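Local coordinates for poly(ADP-ribose) glycohydrolase (Thermomonospora curvata, PDB 3SIG), which hydrolyses the ribose-ribose glycosidic bonds of poly(ADP-ribose), releasing ADP-ribose, at the AR6 site. Sequence-based numbering; all coordinates share one arbitrary frame.

The AR6 site. Residues 72-74, 94-96, 102, 110-113, 219-225, 256-259, 266. With AR6 ([(2R,3S,4R,5R)-5-(6-aminopurin-9-yl)-3,4-dihydroxy-oxolan-2-yl]methyl [hydroxy-[[(2R,3S,4R,5S)-3,4,5-trihydroxyoxolan-2-yl]methoxy]phosphoryl] hydrogen phosphate), chain B.
Two consecutive acids grip the terminal ribose of ADP-ribose (AR6) in this macrodomain-like pocket. Glu112, extended with CG anti to its backbone N (chi1 176°), takes the 2''-hydroxyl AR6 O2D on the anti lone pair of OE1 at 2.7 Å, while Ser96 N meets the same OE1 from above the carboxylate plane. Glu113, bent at chi2 (85°), receives the anomeric hydroxyl AR6 O1D on the syn lone pair of OE2, also at 2.7 Å. The diphosphate is held by main-chain N-H groups: Gly223 and Phe225 both donate to O2B, Val224 N to O1A, and Gln111 N, at the start of helix 111-118, to AR6 O2A at 2.8 Å; the helix end may help offset the charge. At the adenine, Thr74 N reads AR6 N1 at 3.0 Å and a water links N3 to Ala219 N and Ala256 O.

The Phe225 ring lies flat under AR6 C5D, 3.7 Å from its centroid, and Val224 flanks O4D. Trp258 lays CB over the adenine six-membered ring and turns its own six-membered ring nearly perpendicular (84°) to the AR6 five-membered ring. The Arg266 guanidinium, clamped side-on by Asp259, offers a face to the adenosine ribose O3'. Gln111 CG packs against adenine C6, its amide fixed by Phe94 N and Thr74 OG1. The site holds the product ADP-ribose with its anomeric carbon C1D beside the Glu113 carboxylate, probably the acid-base catalyst that cleaves the polymer, while Glu112 holds the neighbouring 2''-hydroxyl.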
# COMPACT_ATOMS: atom_id res chain seq x y z
N GLU A 72 -7.80 -11.68 3.39
CA GLU A 72 -6.48 -11.48 3.94
C GLU A 72 -6.19 -10.03 4.17
O GLU A 72 -6.66 -9.15 3.46
CB GLU A 72 -5.42 -12.00 2.96
CG GLU A 72 -5.43 -13.50 2.79
CD GLU A 72 -4.61 -13.96 1.62
OE1 GLU A 72 -4.91 -13.53 0.49
OE2 GLU A 72 -3.67 -14.74 1.83
N THR A 73 -5.34 -9.76 5.14
CA THR A 73 -4.68 -8.48 5.22
C THR A 73 -3.72 -8.34 4.03
O THR A 73 -3.30 -9.33 3.40
CB THR A 73 -3.83 -8.33 6.49
OG1 THR A 73 -2.82 -9.34 6.45
CG2 THR A 73 -4.67 -8.51 7.74
N THR A 74 -3.34 -7.11 3.74
CA THR A 74 -2.33 -6.83 2.72
C THR A 74 -1.09 -7.69 2.95
O THR A 74 -0.57 -8.34 2.03
CB THR A 74 -1.94 -5.36 2.72
OG1 THR A 74 -3.14 -4.56 2.68
CG2 THR A 74 -1.02 -5.01 1.55
N PHE A 94 -2.25 2.13 1.33
CA PHE A 94 -3.39 3.04 1.30
C PHE A 94 -2.97 4.28 2.10
O PHE A 94 -3.27 4.47 3.29
CB PHE A 94 -4.63 2.40 1.92
CG PHE A 94 -5.03 1.06 1.33
CD1 PHE A 94 -4.61 0.61 0.08
CD2 PHE A 94 -5.94 0.26 2.02
CE1 PHE A 94 -5.03 -0.60 -0.43
CE2 PHE A 94 -6.36 -0.97 1.52
CZ PHE A 94 -5.90 -1.41 0.30
N ALA A 95 -2.23 5.14 1.41
CA ALA A 95 -1.37 6.10 2.06
C ALA A 95 -2.06 7.33 2.58
O ALA A 95 -3.02 7.83 1.97
CB ALA A 95 -0.34 6.53 1.07
N SER A 96 -1.51 7.88 3.66
CA SER A 96 -1.68 9.26 4.05
C SER A 96 -0.91 10.13 3.07
O SER A 96 0.22 9.86 2.69
CB SER A 96 -1.11 9.48 5.43
OG SER A 96 -1.10 10.88 5.74
N GLY A 102 1.35 7.23 8.36
CA GLY A 102 0.12 7.68 8.94
C GLY A 102 0.28 7.99 10.41
O GLY A 102 1.24 8.64 10.81
N ALA A 110 -5.22 1.53 11.01
CA ALA A 110 -5.67 1.44 9.64
C ALA A 110 -4.57 0.72 8.86
O ALA A 110 -3.59 0.27 9.44
CB ALA A 110 -5.97 2.84 9.08
N GLN A 111 -4.75 0.57 7.56
CA GLN A 111 -3.86 -0.28 6.78
C GLN A 111 -2.42 0.22 6.75
O GLN A 111 -1.48 -0.55 6.98
CB GLN A 111 -4.40 -0.50 5.36
CG GLN A 111 -3.65 -1.52 4.54
CD GLN A 111 -2.86 -0.90 3.41
OE1 GLN A 111 -2.50 0.30 3.44
NE2 GLN A 111 -2.55 -1.70 2.41
N GLU A 112 -2.22 1.49 6.48
CA GLU A 112 -0.87 2.02 6.39
C GLU A 112 -0.14 1.84 7.71
O GLU A 112 1.03 1.50 7.74
CB GLU A 112 -0.86 3.50 5.99
CG GLU A 112 0.59 4.06 6.02
CD GLU A 112 0.76 5.43 5.40
OE1 GLU A 112 -0.19 6.25 5.47
OE2 GLU A 112 1.89 5.71 4.89
N GLU A 113 -0.81 2.13 8.81
CA GLU A 113 -0.18 1.99 10.13
C GLU A 113 0.29 0.56 10.37
O GLU A 113 1.34 0.34 10.95
CB GLU A 113 -1.11 2.47 11.24
CG GLU A 113 -1.34 3.99 11.24
CD GLU A 113 -2.43 4.50 10.31
OE1 GLU A 113 -3.01 3.72 9.53
OE2 GLU A 113 -2.70 5.72 10.37
N ALA A 219 -9.19 -2.42 -1.03
CA ALA A 219 -10.21 -1.39 -0.92
C ALA A 219 -9.64 -0.02 -0.58
O ALA A 219 -10.02 0.64 0.37
CB ALA A 219 -11.26 -1.82 0.10
N TRP A 220 -8.68 0.38 -1.40
CA TRP A 220 -7.95 1.64 -1.36
C TRP A 220 -8.91 2.80 -1.19
O TRP A 220 -9.88 2.92 -1.95
CB TRP A 220 -7.24 1.78 -2.69
CG TRP A 220 -6.36 2.96 -2.90
CD1 TRP A 220 -5.40 3.49 -2.07
CD2 TRP A 220 -6.31 3.70 -4.11
NE1 TRP A 220 -4.76 4.53 -2.71
CE2 TRP A 220 -5.30 4.66 -3.97
CE3 TRP A 220 -7.03 3.63 -5.32
CZ2 TRP A 220 -4.99 5.57 -4.97
CZ3 TRP A 220 -6.73 4.53 -6.32
CH2 TRP A 220 -5.73 5.50 -6.14
N GLY A 221 -8.71 3.62 -0.17
CA GLY A 221 -9.51 4.81 0.00
C GLY A 221 -10.86 4.60 0.67
O GLY A 221 -11.57 5.58 0.88
N CYS A 222 -11.23 3.37 0.99
CA CYS A 222 -12.61 3.06 1.35
C CYS A 222 -12.90 2.94 2.83
O CYS A 222 -14.02 2.52 3.19
CB CYS A 222 -13.07 1.77 0.65
SG CYS A 222 -13.08 1.85 -1.14
N GLY A 223 -11.92 3.28 3.66
CA GLY A 223 -12.10 3.28 5.10
C GLY A 223 -12.00 4.68 5.63
O GLY A 223 -12.96 5.47 5.54
N VAL A 224 -10.83 5.03 6.12
CA VAL A 224 -10.62 6.37 6.67
C VAL A 224 -10.96 7.44 5.64
O VAL A 224 -11.50 8.49 6.02
CB VAL A 224 -9.17 6.51 7.16
CG1 VAL A 224 -8.84 7.93 7.58
CG2 VAL A 224 -8.88 5.53 8.33
N PHE A 225 -10.65 7.22 4.38
CA PHE A 225 -10.93 8.23 3.34
C PHE A 225 -12.34 8.19 2.72
O PHE A 225 -12.67 9.04 1.91
CB PHE A 225 -9.88 8.15 2.24
CG PHE A 225 -8.52 8.72 2.62
CD1 PHE A 225 -8.30 9.37 3.82
CD2 PHE A 225 -7.48 8.59 1.73
CE1 PHE A 225 -7.02 9.88 4.12
CE2 PHE A 225 -6.23 9.11 2.01
CZ PHE A 225 -6.00 9.77 3.20
N ALA A 256 -6.88 -8.12 -1.47
CA ALA A 256 -6.85 -8.58 -0.09
C ALA A 256 -7.61 -7.55 0.73
O ALA A 256 -7.13 -6.42 0.90
CB ALA A 256 -5.42 -8.72 0.39
N VAL A 257 -8.82 -7.91 1.17
CA VAL A 257 -9.69 -6.95 1.80
C VAL A 257 -10.08 -7.49 3.18
O VAL A 257 -10.95 -8.36 3.30
CB VAL A 257 -10.93 -6.68 0.97
CG1 VAL A 257 -11.69 -5.51 1.63
CG2 VAL A 257 -10.56 -6.33 -0.48
N TRP A 258 -9.45 -6.96 4.23
CA TRP A 258 -9.65 -7.32 5.62
C TRP A 258 -10.49 -6.22 6.25
O TRP A 258 -9.98 -5.12 6.54
CB TRP A 258 -8.31 -7.44 6.33
CG TRP A 258 -8.45 -7.80 7.77
CD1 TRP A 258 -9.05 -8.91 8.25
CD2 TRP A 258 -8.07 -7.02 8.90
NE1 TRP A 258 -9.05 -8.89 9.63
CE2 TRP A 258 -8.45 -7.74 10.05
CE3 TRP A 258 -7.43 -5.80 9.06
CZ2 TRP A 258 -8.19 -7.28 11.35
CZ3 TRP A 258 -7.17 -5.34 10.35
CH2 TRP A 258 -7.56 -6.07 11.48
N ASP A 259 -11.77 -6.51 6.43
CA ASP A 259 -12.75 -5.52 6.84
C ASP A 259 -13.45 -6.05 8.07
O ASP A 259 -14.30 -6.95 7.99
CB ASP A 259 -13.77 -5.28 5.72
CG ASP A 259 -14.73 -4.16 6.04
OD1 ASP A 259 -14.68 -3.60 7.16
OD2 ASP A 259 -15.53 -3.82 5.13
N ARG A 266 -16.63 -3.66 2.48
CA ARG A 266 -15.58 -3.42 1.50
C ARG A 266 -15.24 -4.72 0.79
O ARG A 266 -15.00 -4.73 -0.44
CB ARG A 266 -14.32 -2.81 2.15
CG ARG A 266 -14.32 -1.28 2.24
CD ARG A 266 -15.35 -0.64 3.12
NE ARG A 266 -15.32 -1.06 4.52
CZ ARG A 266 -15.34 -0.25 5.57
NH1 ARG A 266 -15.26 1.06 5.42
NH2 ARG A 266 -15.41 -0.75 6.80
N1 AR6 B . -5.34 -5.26 4.89
C2 AR6 B . -6.28 -5.25 3.95
N3 AR6 B . -7.41 -4.49 3.95
C4 AR6 B . -7.51 -3.67 5.02
C5 AR6 B . -6.52 -3.63 6.07
C6 AR6 B . -5.44 -4.47 5.92
N6 AR6 B . -4.46 -4.49 6.92
N7 AR6 B . -6.97 -2.63 7.00
C8 AR6 B . -8.10 -2.19 6.56
N9 AR6 B . -8.50 -2.76 5.38
PA AR6 B . -7.88 2.25 5.17
PB AR6 B . -7.95 4.58 3.31
C1' AR6 B . -9.67 -2.54 4.53
O1A AR6 B . -9.02 2.85 5.91
O1B AR6 B . -7.20 4.70 2.00
C1D AR6 B . -4.57 5.74 7.31
O1D AR6 B . -4.58 6.40 8.54
C2' AR6 B . -10.88 -2.02 5.27
O2' AR6 B . -12.05 -2.54 4.70
O2A AR6 B . -6.62 1.93 5.94
O2B AR6 B . -9.44 4.66 3.29
C2D AR6 B . -3.63 6.44 6.42
O2D AR6 B . -2.38 6.75 6.94
C3' AR6 B . -10.80 -0.55 5.02
O3' AR6 B . -12.04 0.06 5.02
O3A AR6 B . -7.53 3.16 3.91
C3D AR6 B . -4.45 7.43 5.70
O3D AR6 B . -4.41 8.57 6.52
C4' AR6 B . -10.14 -0.44 3.67
O4' AR6 B . -9.41 -1.63 3.49
C4D AR6 B . -5.78 6.77 5.66
O4D AR6 B . -5.86 5.84 6.73
C5' AR6 B . -9.24 0.78 3.47
O5' AR6 B . -8.26 0.84 4.49
C5D AR6 B . -6.09 6.08 4.33
O5D AR6 B . -7.43 5.63 4.37
O HOH W 1 -5.18 6.06 0.55
O HOH W 2 -4.26 3.18 5.51
O HOH W 3 -8.26 -3.92 1.20